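Local coordinates for glycosylation Associate Protein 1 (Streptococcus agalactiae serotype V, PDB 6OYC), which probably works within the Gap123 complex in the glycosylation and accessory Sec-dependent secretion of bacterial surface proteins, and belongs to a family of the GT-B clan, at residues 12-17 / 235-240; 6-11 / 33-38; 16-21 / 60-65. One frame throughout, in Å; residues are numbered along the deposited sequence.

Interaction 1 (12-17 / 235-240); sequences NRTWYD and NQVHNA. With SO4 (sulfate ion), chain J.
One residue before V237, Q236 N donates to SO4 O1 of a bound sulfate at 2.8 Å. The N-H points somewhat off line, with an angle of 147° at the hydrogen. N261 N and the side-chain amides of N260 and N264 also donate to this ion, which probably comes from the crystallisation liquor. The turn that presents the Q236 N-H is an Asx turn: N235 OD1 accepts from V237 N at 3.1 Å in a nearly straight bond (172°), a role that suits asparagine, whose short side chain reaches forward to the backbone N-H two residues on.

Across the contact, T14 and V237 come tip to tip. The T14 methyl lies anti to its backbone N (chi1 -62° for OG1), which brings CG2 to 3.8 Å from V237 CB, while the same CG2 sits 3.7 Å above the centre of the W15 ring. Beta-branched residues suit both places because they offer methyls close to the backbone. W15 brings its ring edge: CH2 lies 3.3 Å from V237 O, near the ring plane, a setting in which the weakly positive rim of the indole would suit a carbonyl oxygen. Beside it H238, at the N-cap position before helix 239-242, sets CB near the same edge; its imidazole turns away, bonded through NE2 to S233 O and through ND1 to Y9 OH. The contact thus joins the loop after strand 2-5 to the loop after strand 229-233, with W15 also packed on I208, E209 and I212 of helix 208-223.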
loop_
_atom_site.group_PDB
_atom_site.type_symbol
_atom_site.label_atom_id
_atom_site.label_comp_id
_atom_site.label_asym_id
_atom_site.label_seq_id
_atom_site.Cartn_x
_atom_site.Cartn_y
_atom_site.Cartn_z
ATOM N N ASN A 12 -0.611 2.354 14.457
ATOM C CA ASN A 12 -0.513 2.299 15.907
ATOM C C ASN A 12 0.472 3.301 16.481
ATOM O O ASN A 12 0.591 3.398 17.703
ATOM C CB ASN A 12 -0.155 0.877 16.327
ATOM C CG ASN A 12 -1.182 -0.114 15.832
ATOM O OD1 ASN A 12 -2.380 0.074 16.065
ATOM N ND2 ASN A 12 -0.740 -1.138 15.103
ATOM N N ARG A 13 1.140 4.071 15.631
ATOM C CA ARG A 13 2.137 5.041 16.063
ATOM C C ARG A 13 2.349 5.979 14.873
ATOM O O ARG A 13 3.221 5.737 14.029
ATOM C CB ARG A 13 3.422 4.312 16.497
ATOM C CG ARG A 13 4.461 5.156 17.224
ATOM C CD ARG A 13 5.748 4.343 17.466
ATOM N NE ARG A 13 6.920 5.202 17.628
ATOM C CZ ARG A 13 8.170 4.759 17.778
ATOM N NH1 ARG A 13 8.407 3.452 17.785
ATOM N NH2 ARG A 13 9.191 5.625 17.886
ATOM N N THR A 14 1.532 7.034 14.810
ATOM C CA THR A 14 1.298 7.776 13.574
ATOM C C THR A 14 2.587 8.119 12.843
ATOM O O THR A 14 2.709 7.883 11.636
ATOM C CB THR A 14 0.523 9.067 13.870
ATOM O OG1 THR A 14 -0.746 8.735 14.418
ATOM C CG2 THR A 14 0.302 9.905 12.593
ATOM N N TRP A 15 3.549 8.706 13.548
ATOM C CA TRP A 15 4.692 9.329 12.893
ATOM C C TRP A 15 5.836 8.360 12.667
ATOM O O TRP A 15 6.928 8.788 12.281
ATOM C CB TRP A 15 5.142 10.556 13.705
ATOM C CG TRP A 15 3.946 11.428 14.049
ATOM C CD1 TRP A 15 3.320 11.534 15.266
ATOM C CD2 TRP A 15 3.204 12.271 13.150
ATOM N NE1 TRP A 15 2.248 12.389 15.181
ATOM C CE2 TRP A 15 2.151 12.854 13.895
ATOM C CE3 TRP A 15 3.332 12.595 11.794
ATOM C CZ2 TRP A 15 1.226 13.731 13.324
ATOM C CZ3 TRP A 15 2.412 13.473 11.225
ATOM C CH2 TRP A 15 1.372 14.027 11.992
ATOM N N TYR A 16 5.604 7.063 12.874
ATOM C CA TYR A 16 6.633 6.039 12.820
ATOM C C TYR A 16 6.664 5.365 11.437
ATOM O O TYR A 16 5.925 5.729 10.520
ATOM C CB TYR A 16 6.402 5.012 13.945
ATOM C CG TYR A 16 7.583 4.094 14.228
ATOM C CD1 TYR A 16 8.824 4.617 14.584
ATOM C CD2 TYR A 16 7.461 2.712 14.114
ATOM C CE1 TYR A 16 9.912 3.794 14.833
ATOM C CE2 TYR A 16 8.543 1.880 14.371
ATOM C CZ TYR A 16 9.762 2.439 14.734
ATOM O OH TYR A 16 10.838 1.648 14.979
ATOM N N ASP A 17 7.563 4.383 11.297
ATOM C CA ASP A 17 7.742 3.624 10.063
ATOM C C ASP A 17 6.474 2.838 9.734
ATOM O O ASP A 17 5.898 2.180 10.603
ATOM C CB ASP A 17 8.949 2.674 10.246
ATOM C CG ASP A 17 9.394 1.939 8.952
ATOM O OD1 ASP A 17 8.902 2.228 7.832
ATOM O OD2 ASP A 17 10.287 1.059 9.087
ATOM N N ASN A 235 -6.125 13.932 6.130
ATOM C CA ASN A 235 -5.920 13.127 7.322
ATOM C C ASN A 235 -6.026 14.012 8.558
ATOM O O ASN A 235 -5.345 15.043 8.648
ATOM C CB ASN A 235 -4.548 12.439 7.270
ATOM C CG ASN A 235 -4.496 11.205 8.123
ATOM O OD1 ASN A 235 -4.967 11.206 9.254
ATOM N ND2 ASN A 235 -3.943 10.129 7.577
ATOM N N GLN A 236 -6.851 13.604 9.522
ATOM C CA GLN A 236 -6.943 14.392 10.749
ATOM C C GLN A 236 -5.632 14.434 11.530
ATOM O O GLN A 236 -5.438 15.352 12.327
ATOM C CB GLN A 236 -8.054 13.862 11.656
ATOM C CG GLN A 236 -7.858 12.436 12.123
ATOM C CD GLN A 236 -9.054 11.903 12.919
ATOM O OE1 GLN A 236 -9.725 10.957 12.490
ATOM N NE2 GLN A 236 -9.327 12.512 14.075
ATOM N N VAL A 237 -4.718 13.483 11.331
ATOM C CA VAL A 237 -3.464 13.560 12.087
ATOM C C VAL A 237 -2.609 14.746 11.647
ATOM O O VAL A 237 -1.724 15.165 12.399
ATOM C CB VAL A 237 -2.659 12.244 11.988
ATOM C CG1 VAL A 237 -3.513 11.047 12.428
ATOM C CG2 VAL A 237 -2.139 12.032 10.559
ATOM N N HIS A 238 -2.838 15.316 10.457
ATOM C CA HIS A 238 -2.019 16.453 10.047
ATOM C C HIS A 238 -2.769 17.634 9.419
ATOM O O HIS A 238 -2.139 18.654 9.147
ATOM C CB HIS A 238 -0.911 15.985 9.081
ATOM C CG HIS A 238 -1.419 15.434 7.787
ATOM N ND1 HIS A 238 -0.749 14.446 7.096
ATOM C CD2 HIS A 238 -2.521 15.730 7.052
ATOM C CE1 HIS A 238 -1.418 14.156 5.993
ATOM N NE2 HIS A 238 -2.492 14.928 5.937
ATOM N N ASN A 239 -4.076 17.526 9.178
ATOM C CA ASN A 239 -4.810 18.610 8.538
ATOM C C ASN A 239 -4.652 19.924 9.292
ATOM O O ASN A 239 -4.545 20.988 8.674
ATOM C CB ASN A 239 -6.289 18.254 8.445
ATOM C CG ASN A 239 -6.587 17.303 7.326
ATOM O OD1 ASN A 239 -5.739 17.038 6.468
ATOM N ND2 ASN A 239 -7.805 16.765 7.325
ATOM N N ALA A 240 -4.626 19.870 10.628
ATOM C CA ALA A 240 -4.712 21.096 11.410
ATOM C C ALA A 240 -3.471 21.963 11.229
ATOM O O ALA A 240 -3.583 23.187 11.077
ATOM C CB ALA A 240 -4.943 20.780 12.890
HETATM S S SO4 J . -9.861 10.983 8.749
HETATM O O1 SO4 J . -8.725 11.828 8.369
HETATM O O2 SO4 J . -10.694 11.660 9.746
HETATM O O3 SO4 J . -10.681 10.700 7.553
HETATM O O4 SO4 J . -9.362 9.699 9.279
#

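Interaction 2 (6-11 / 33-38); sequences PSWYNE and DTINQM
W8 and I35 cross at about a right angle, the ethyl end of the isoleucine meeting the six-membered ring of the indole. I35 CD1 reaches obliquely to 3.7 Å from W8 CZ2. T34 CG2 comes on a slant to W8 CZ2, slightly farther away, at 4.1 Å. P6 lies over one face of the indole, its CB 3.4 Å above the W8 ring centre; proline suits this spot because its compact, rigid ring can set a carbon against an aromatic face.

Threonine serves two purposes at position 34. A chi1 of -56° puts OG1 beside the backbone N and the methyl across from it, so CG2 goes to the tryptophan while OG1 turns toward P6, within 3.6 Å of P6 CA. A water donates to T34 OG1 at 2.7 Å and accepts from S7 N at 2.9 Å, so one water serves the loop amide and the threonine oxygen in this buried seam. The loop after strand 2-5 is in this way seated on the first turn of helix 33-43, with L50 of strand 48-52 touching P6, W8 and T34, S233 of strand 229-233 touching T34, and L59 and L63 of helix 59-65 closing on W8.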
loop_
_atom_site.group_PDB
_atom_site.type_symbol
_atom_site.label_atom_id
_atom_site.label_comp_id
_atom_site.label_asym_id
_atom_site.label_seq_id
_atom_site.Cartn_x
_atom_site.Cartn_y
_atom_site.Cartn_z
ATOM N N PRO A 6 1.815 12.959 1.620
ATOM C CA PRO A 6 1.119 11.670 1.699
ATOM C C PRO A 6 0.637 11.373 3.112
ATOM O O PRO A 6 0.955 12.076 4.071
ATOM C CB PRO A 6 2.207 10.664 1.283
ATOM C CG PRO A 6 3.465 11.275 1.835
ATOM C CD PRO A 6 3.282 12.798 1.717
ATOM N N SER A 7 -0.132 10.292 3.222
ATOM C CA SER A 7 -0.566 9.722 4.502
ATOM C C SER A 7 -0.074 8.285 4.562
ATOM O O SER A 7 -0.863 7.345 4.395
ATOM C CB SER A 7 -2.098 9.782 4.678
ATOM O OG SER A 7 -2.506 11.119 4.890
ATOM N N TRP A 8 1.227 8.118 4.732
ATOM C CA TRP A 8 1.791 6.773 4.729
ATOM C C TRP A 8 2.218 6.420 6.138
ATOM O O TRP A 8 3.349 5.972 6.367
ATOM C CB TRP A 8 2.975 6.666 3.769
ATOM C CG TRP A 8 2.626 6.949 2.347
ATOM C CD1 TRP A 8 1.389 6.858 1.759
ATOM C CD2 TRP A 8 3.528 7.370 1.324
ATOM N NE1 TRP A 8 1.469 7.209 0.423
ATOM C CE2 TRP A 8 2.773 7.513 0.130
ATOM C CE3 TRP A 8 4.904 7.637 1.296
ATOM C CZ2 TRP A 8 3.347 7.918 -1.065
ATOM C CZ3 TRP A 8 5.475 8.024 0.100
ATOM C CH2 TRP A 8 4.696 8.176 -1.061
ATOM N N TYR A 9 1.311 6.662 7.076
ATOM C CA TYR A 9 1.555 6.619 8.501
ATOM C C TYR A 9 1.429 5.190 9.028
ATOM O O TYR A 9 0.950 4.279 8.343
ATOM C CB TYR A 9 0.574 7.544 9.217
ATOM C CG TYR A 9 0.760 8.974 8.821
ATOM C CD1 TYR A 9 2.013 9.568 8.925
ATOM C CD2 TYR A 9 -0.294 9.731 8.316
ATOM C CE1 TYR A 9 2.221 10.868 8.569
ATOM C CE2 TYR A 9 -0.086 11.064 7.941
ATOM C CZ TYR A 9 1.181 11.622 8.079
ATOM O OH TYR A 9 1.443 12.930 7.726
ATOM N N ASN A 10 1.866 5.008 10.271
ATOM C CA ASN A 10 1.707 3.755 10.994
ATOM C C ASN A 10 0.438 3.857 11.827
ATOM O O ASN A 10 0.259 4.822 12.574
ATOM C CB ASN A 10 2.931 3.487 11.874
ATOM C CG ASN A 10 2.830 2.195 12.691
ATOM O OD1 ASN A 10 1.790 1.879 13.269
ATOM N ND2 ASN A 10 3.943 1.469 12.777
ATOM N N GLU A 11 -0.434 2.855 11.683
ATOM C CA GLU A 11 -1.736 2.845 12.347
ATOM C C GLU A 11 -1.616 2.981 13.860
ATOM O O GLU A 11 -2.465 3.605 14.503
ATOM C CB GLU A 11 -2.462 1.539 12.019
ATOM C CG GLU A 11 -3.869 1.697 11.514
ATOM C CD GLU A 11 -4.484 0.368 11.124
ATOM O OE1 GLU A 11 -4.012 -0.696 11.599
ATOM O OE2 GLU A 11 -5.440 0.394 10.327
ATOM N N ASP A 33 -4.001 7.314 -3.157
ATOM C CA ASP A 33 -4.270 8.494 -3.973
ATOM C C ASP A 33 -3.008 9.304 -4.253
ATOM O O ASP A 33 -2.865 9.871 -5.345
ATOM C CB ASP A 33 -5.356 9.354 -3.307
ATOM C CG ASP A 33 -5.035 9.706 -1.844
ATOM O OD1 ASP A 33 -4.441 8.855 -1.134
ATOM O OD2 ASP A 33 -5.388 10.838 -1.405
ATOM N N THR A 34 -2.074 9.370 -3.304
ATOM C CA THR A 34 -0.864 10.141 -3.560
ATOM C C THR A 34 -0.045 9.522 -4.682
ATOM O O THR A 34 0.456 10.238 -5.559
ATOM C CB THR A 34 -0.024 10.249 -2.294
ATOM O OG1 THR A 34 -0.812 10.819 -1.246
ATOM C CG2 THR A 34 1.222 11.121 -2.543
ATOM N N ILE A 35 0.118 8.194 -4.666
ATOM C CA ILE A 35 0.845 7.524 -5.746
ATOM C C ILE A 35 0.166 7.808 -7.075
ATOM O O ILE A 35 0.803 8.206 -8.059
ATOM C CB ILE A 35 0.924 6.006 -5.491
ATOM C CG1 ILE A 35 1.560 5.686 -4.127
ATOM C CG2 ILE A 35 1.588 5.306 -6.694
ATOM C CD1 ILE A 35 3.028 5.888 -4.083
ATOM N N ASN A 36 -1.143 7.591 -7.119
ATOM C CA ASN A 36 -1.883 7.784 -8.353
ATOM C C ASN A 36 -1.733 9.213 -8.864
ATOM O O ASN A 36 -1.489 9.431 -10.058
ATOM C CB ASN A 36 -3.345 7.423 -8.105
ATOM C CG ASN A 36 -4.240 7.901 -9.202
ATOM O OD1 ASN A 36 -4.666 9.062 -9.210
ATOM N ND2 ASN A 36 -4.512 7.021 -10.161
ATOM N N GLN A 37 -1.824 10.197 -7.958
ATOM C CA GLN A 37 -1.794 11.595 -8.374
ATOM C C GLN A 37 -0.392 12.033 -8.767
ATOM O O GLN A 37 -0.227 12.814 -9.709
ATOM C CB GLN A 37 -2.348 12.491 -7.261
ATOM C CG GLN A 37 -3.856 12.334 -7.117
ATOM C CD GLN A 37 -4.383 12.708 -5.749
ATOM O OE1 GLN A 37 -3.734 13.438 -4.993
ATOM N NE2 GLN A 37 -5.578 12.220 -5.429
ATOM N N MET A 38 0.633 11.565 -8.058
ATOM C CA MET A 38 1.967 12.000 -8.456
ATOM C C MET A 38 2.369 11.422 -9.803
ATOM O O MET A 38 3.085 12.080 -10.566
ATOM C CB MET A 38 3.002 11.612 -7.418
ATOM C CG MET A 38 4.376 12.149 -7.781
ATOM S SD MET A 38 5.290 12.540 -6.295
ATOM C CE MET A 38 4.366 11.477 -5.196
HETATM O O HOH W 1 -1.530 9.310 0.832
#

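Interaction 3 (16-21 / 60-65); sequences YDNNYL and RYYLHR
Y62 and R65, three positions apart on helix 59-65, meet N18 and Y20 in a loop shaped by an Asx turn, in which D17 OD1 accepts from N19 N at 2.9 Å. Along the helix, Y62 is the first to point toward the loop, its chi1 of -170° swinging the ring away from the backbone N. The amide end of N18 comes to its ring at CE2, obliquely, with amide and ring planes 50° apart; a tyrosine fits because it offers the amide end a ring carbon. Its OH bonds to a glycerol that probably comes from the crystallisation liquor.

R65 completes the contact. Its long chain bends at chi3 (-106°), bringing the guanidinium alongside Y62, whose CA lies over one face, toward the rim. NH1 lies 3.3 Å from Y20 OH, but the angle is too poor for a hydrogen bond; the two groups arrive from opposite directions, and each has an acid of its own. The Y20 hydroxyl bonds to E127 and R65 NE forms a salt bridge with E128, so arginine suits a place where several acceptors must be reached at once. The polar link between the segments runs through water: one molecule, in the guanidinium plane, accepts from R65 NH2 at 3.0 Å and donates to N19 OD1 at 2.8 Å.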
loop_
_atom_site.group_PDB
_atom_site.type_symbol
_atom_site.label_atom_id
_atom_site.label_comp_id
_atom_site.label_asym_id
_atom_site.label_seq_id
_atom_site.Cartn_x
_atom_site.Cartn_y
_atom_site.Cartn_z
ATOM N N TYR A 16 5.604 7.063 12.874
ATOM C CA TYR A 16 6.633 6.039 12.820
ATOM C C TYR A 16 6.664 5.365 11.437
ATOM O O TYR A 16 5.925 5.729 10.520
ATOM C CB TYR A 16 6.402 5.012 13.945
ATOM C CG TYR A 16 7.583 4.094 14.228
ATOM C CD1 TYR A 16 8.824 4.617 14.584
ATOM C CD2 TYR A 16 7.461 2.712 14.114
ATOM C CE1 TYR A 16 9.912 3.794 14.833
ATOM C CE2 TYR A 16 8.543 1.880 14.371
ATOM C CZ TYR A 16 9.762 2.439 14.734
ATOM O OH TYR A 16 10.838 1.648 14.979
ATOM N N ASP A 17 7.563 4.383 11.297
ATOM C CA ASP A 17 7.742 3.624 10.063
ATOM C C ASP A 17 6.474 2.838 9.734
ATOM O O ASP A 17 5.898 2.180 10.603
ATOM C CB ASP A 17 8.949 2.674 10.246
ATOM C CG ASP A 17 9.394 1.939 8.952
ATOM O OD1 ASP A 17 8.902 2.228 7.832
ATOM O OD2 ASP A 17 10.287 1.059 9.087
ATOM N N ASN A 18 6.040 2.892 8.475
ATOM C CA ASN A 18 4.907 2.073 8.040
ATOM C C ASN A 18 5.332 0.713 7.504
ATOM O O ASN A 18 4.473 -0.064 7.082
ATOM C CB ASN A 18 4.076 2.805 6.967
ATOM C CG ASN A 18 4.784 2.890 5.613
ATOM O OD1 ASN A 18 6.001 2.739 5.522
ATOM N ND2 ASN A 18 4.012 3.130 4.550
ATOM N N ASN A 19 6.626 0.404 7.491
ATOM C CA ASN A 19 7.060 -0.836 6.871
ATOM C C ASN A 19 6.471 -2.035 7.611
ATOM O O ASN A 19 6.081 -1.952 8.780
ATOM C CB ASN A 19 8.591 -0.917 6.824
ATOM C CG ASN A 19 9.092 -1.851 5.714
ATOM O OD1 ASN A 19 8.319 -2.269 4.857
ATOM N ND2 ASN A 19 10.384 -2.176 5.727
ATOM N N TYR A 20 6.364 -3.144 6.889
ATOM C CA TYR A 20 5.756 -4.376 7.374
ATOM C C TYR A 20 6.726 -5.528 7.141
ATOM O O TYR A 20 7.621 -5.448 6.299
ATOM C CB TYR A 20 4.438 -4.636 6.640
ATOM C CG TYR A 20 4.583 -4.384 5.152
ATOM C CD1 TYR A 20 5.215 -5.319 4.318
ATOM C CD2 TYR A 20 4.115 -3.200 4.573
ATOM C CE1 TYR A 20 5.370 -5.079 2.956
ATOM C CE2 TYR A 20 4.259 -2.957 3.209
ATOM C CZ TYR A 20 4.888 -3.890 2.407
ATOM O OH TYR A 20 5.027 -3.628 1.058
ATOM N N LEU A 21 6.552 -6.609 7.884
ATOM C CA LEU A 21 7.337 -7.806 7.593
ATOM C C LEU A 21 7.009 -8.324 6.194
ATOM O O LEU A 21 5.850 -8.306 5.762
ATOM C CB LEU A 21 7.057 -8.888 8.635
ATOM C CG LEU A 21 7.179 -8.388 10.077
ATOM C CD1 LEU A 21 6.841 -9.516 11.073
ATOM C CD2 LEU A 21 8.573 -7.839 10.308
ATOM N N ARG A 60 13.165 4.843 0.202
ATOM C CA ARG A 60 13.630 4.787 -1.180
ATOM C C ARG A 60 13.147 3.508 -1.872
ATOM O O ARG A 60 12.711 3.554 -3.028
ATOM C CB ARG A 60 15.153 4.944 -1.228
ATOM C CG ARG A 60 15.631 6.432 -1.106
ATOM C CD ARG A 60 16.632 6.655 0.035
ATOM N NE ARG A 60 16.155 6.108 1.300
ATOM C CZ ARG A 60 15.442 6.787 2.194
ATOM N NH1 ARG A 60 15.141 8.073 1.986
ATOM N NH2 ARG A 60 15.033 6.176 3.304
ATOM N N TYR A 61 13.166 2.365 -1.169
ATOM C CA TYR A 61 12.544 1.174 -1.735
ATOM C C TYR A 61 11.055 1.382 -1.906
ATOM O O TYR A 61 10.480 0.964 -2.916
ATOM C CB TYR A 61 12.804 -0.067 -0.878
ATOM C CG TYR A 61 14.161 -0.657 -1.155
ATOM C CD1 TYR A 61 14.539 -1.008 -2.456
ATOM C CD2 TYR A 61 15.088 -0.831 -0.132
ATOM C CE1 TYR A 61 15.797 -1.530 -2.718
ATOM C CE2 TYR A 61 16.339 -1.349 -0.385
ATOM C CZ TYR A 61 16.688 -1.685 -1.681
ATOM O OH TYR A 61 17.925 -2.195 -1.923
ATOM N N TYR A 62 10.416 2.030 -0.936
ATOM C CA TYR A 62 8.983 2.263 -1.059
ATOM C C TYR A 62 8.671 3.021 -2.342
ATOM O O TYR A 62 7.816 2.597 -3.132
ATOM C CB TYR A 62 8.465 3.007 0.173
ATOM C CG TYR A 62 6.946 3.088 0.264
ATOM C CD1 TYR A 62 6.253 4.147 -0.331
ATOM C CD2 TYR A 62 6.208 2.129 0.967
ATOM C CE1 TYR A 62 4.861 4.248 -0.241
ATOM C CE2 TYR A 62 4.814 2.213 1.059
ATOM C CZ TYR A 62 4.146 3.279 0.456
ATOM O OH TYR A 62 2.767 3.384 0.539
ATOM N N LEU A 63 9.398 4.117 -2.595
ATOM C CA LEU A 63 9.143 4.923 -3.788
ATOM C C LEU A 63 9.501 4.161 -5.046
ATOM O O LEU A 63 8.818 4.284 -6.073
ATOM C CB LEU A 63 9.928 6.231 -3.739
ATOM C CG LEU A 63 9.504 7.229 -2.649
ATOM C CD1 LEU A 63 10.371 8.463 -2.700
ATOM C CD2 LEU A 63 8.030 7.592 -2.779
ATOM N N HIS A 64 10.583 3.383 -4.985
ATOM C CA HIS A 64 11.000 2.602 -6.137
ATOM C C HIS A 64 9.898 1.662 -6.587
ATOM O O HIS A 64 9.742 1.421 -7.787
ATOM C CB HIS A 64 12.247 1.798 -5.804
ATOM C CG HIS A 64 12.679 0.903 -6.911
ATOM N ND1 HIS A 64 12.553 -0.465 -6.850
ATOM C CD2 HIS A 64 13.214 1.183 -8.126
ATOM C CE1 HIS A 64 13.010 -0.996 -7.971
ATOM N NE2 HIS A 64 13.408 -0.016 -8.763
ATOM N N ARG A 65 9.117 1.153 -5.633
ATOM C CA ARG A 65 8.041 0.220 -5.939
ATOM C C ARG A 65 6.990 0.855 -6.830
ATOM O O ARG A 65 6.311 0.147 -7.573
ATOM C CB ARG A 65 7.385 -0.254 -4.644
ATOM C CG ARG A 65 7.519 -1.708 -4.324
ATOM C CD ARG A 65 7.020 -1.946 -2.911
ATOM N NE ARG A 65 8.129 -2.191 -2.005
ATOM C CZ ARG A 65 8.105 -1.896 -0.711
ATOM N NH1 ARG A 65 7.020 -1.344 -0.191
ATOM N NH2 ARG A 65 9.157 -2.170 0.055
HETATM O O HOH W 2 8.510 -0.672 2.557
#

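All three contacts fix the long loop between strand 2-5 and helix 33-43, taken in order as 6-11 (interaction 2), 12-17 (interaction 1) and 16-21 (interaction 3). Interactions 1 and 2 have centres 12 Å apart, 2 and 3 are 11 Å apart, and 1 and 3, which share Y16 and D17, are 16 Å apart. Their partners follow strands 2-5, 48-52 and 229-233, neighbours in the seven-stranded parallel sheet of a Rossmann-like domain. The N10 side chain, bonded to D17 O, ties the loop to itself, and W8 packs on Y62. Glycerol, probably from the crystallisation liquor, bonds at Y9 O and at Y62 OH and may mark a pocket beside interactions 2 and 3.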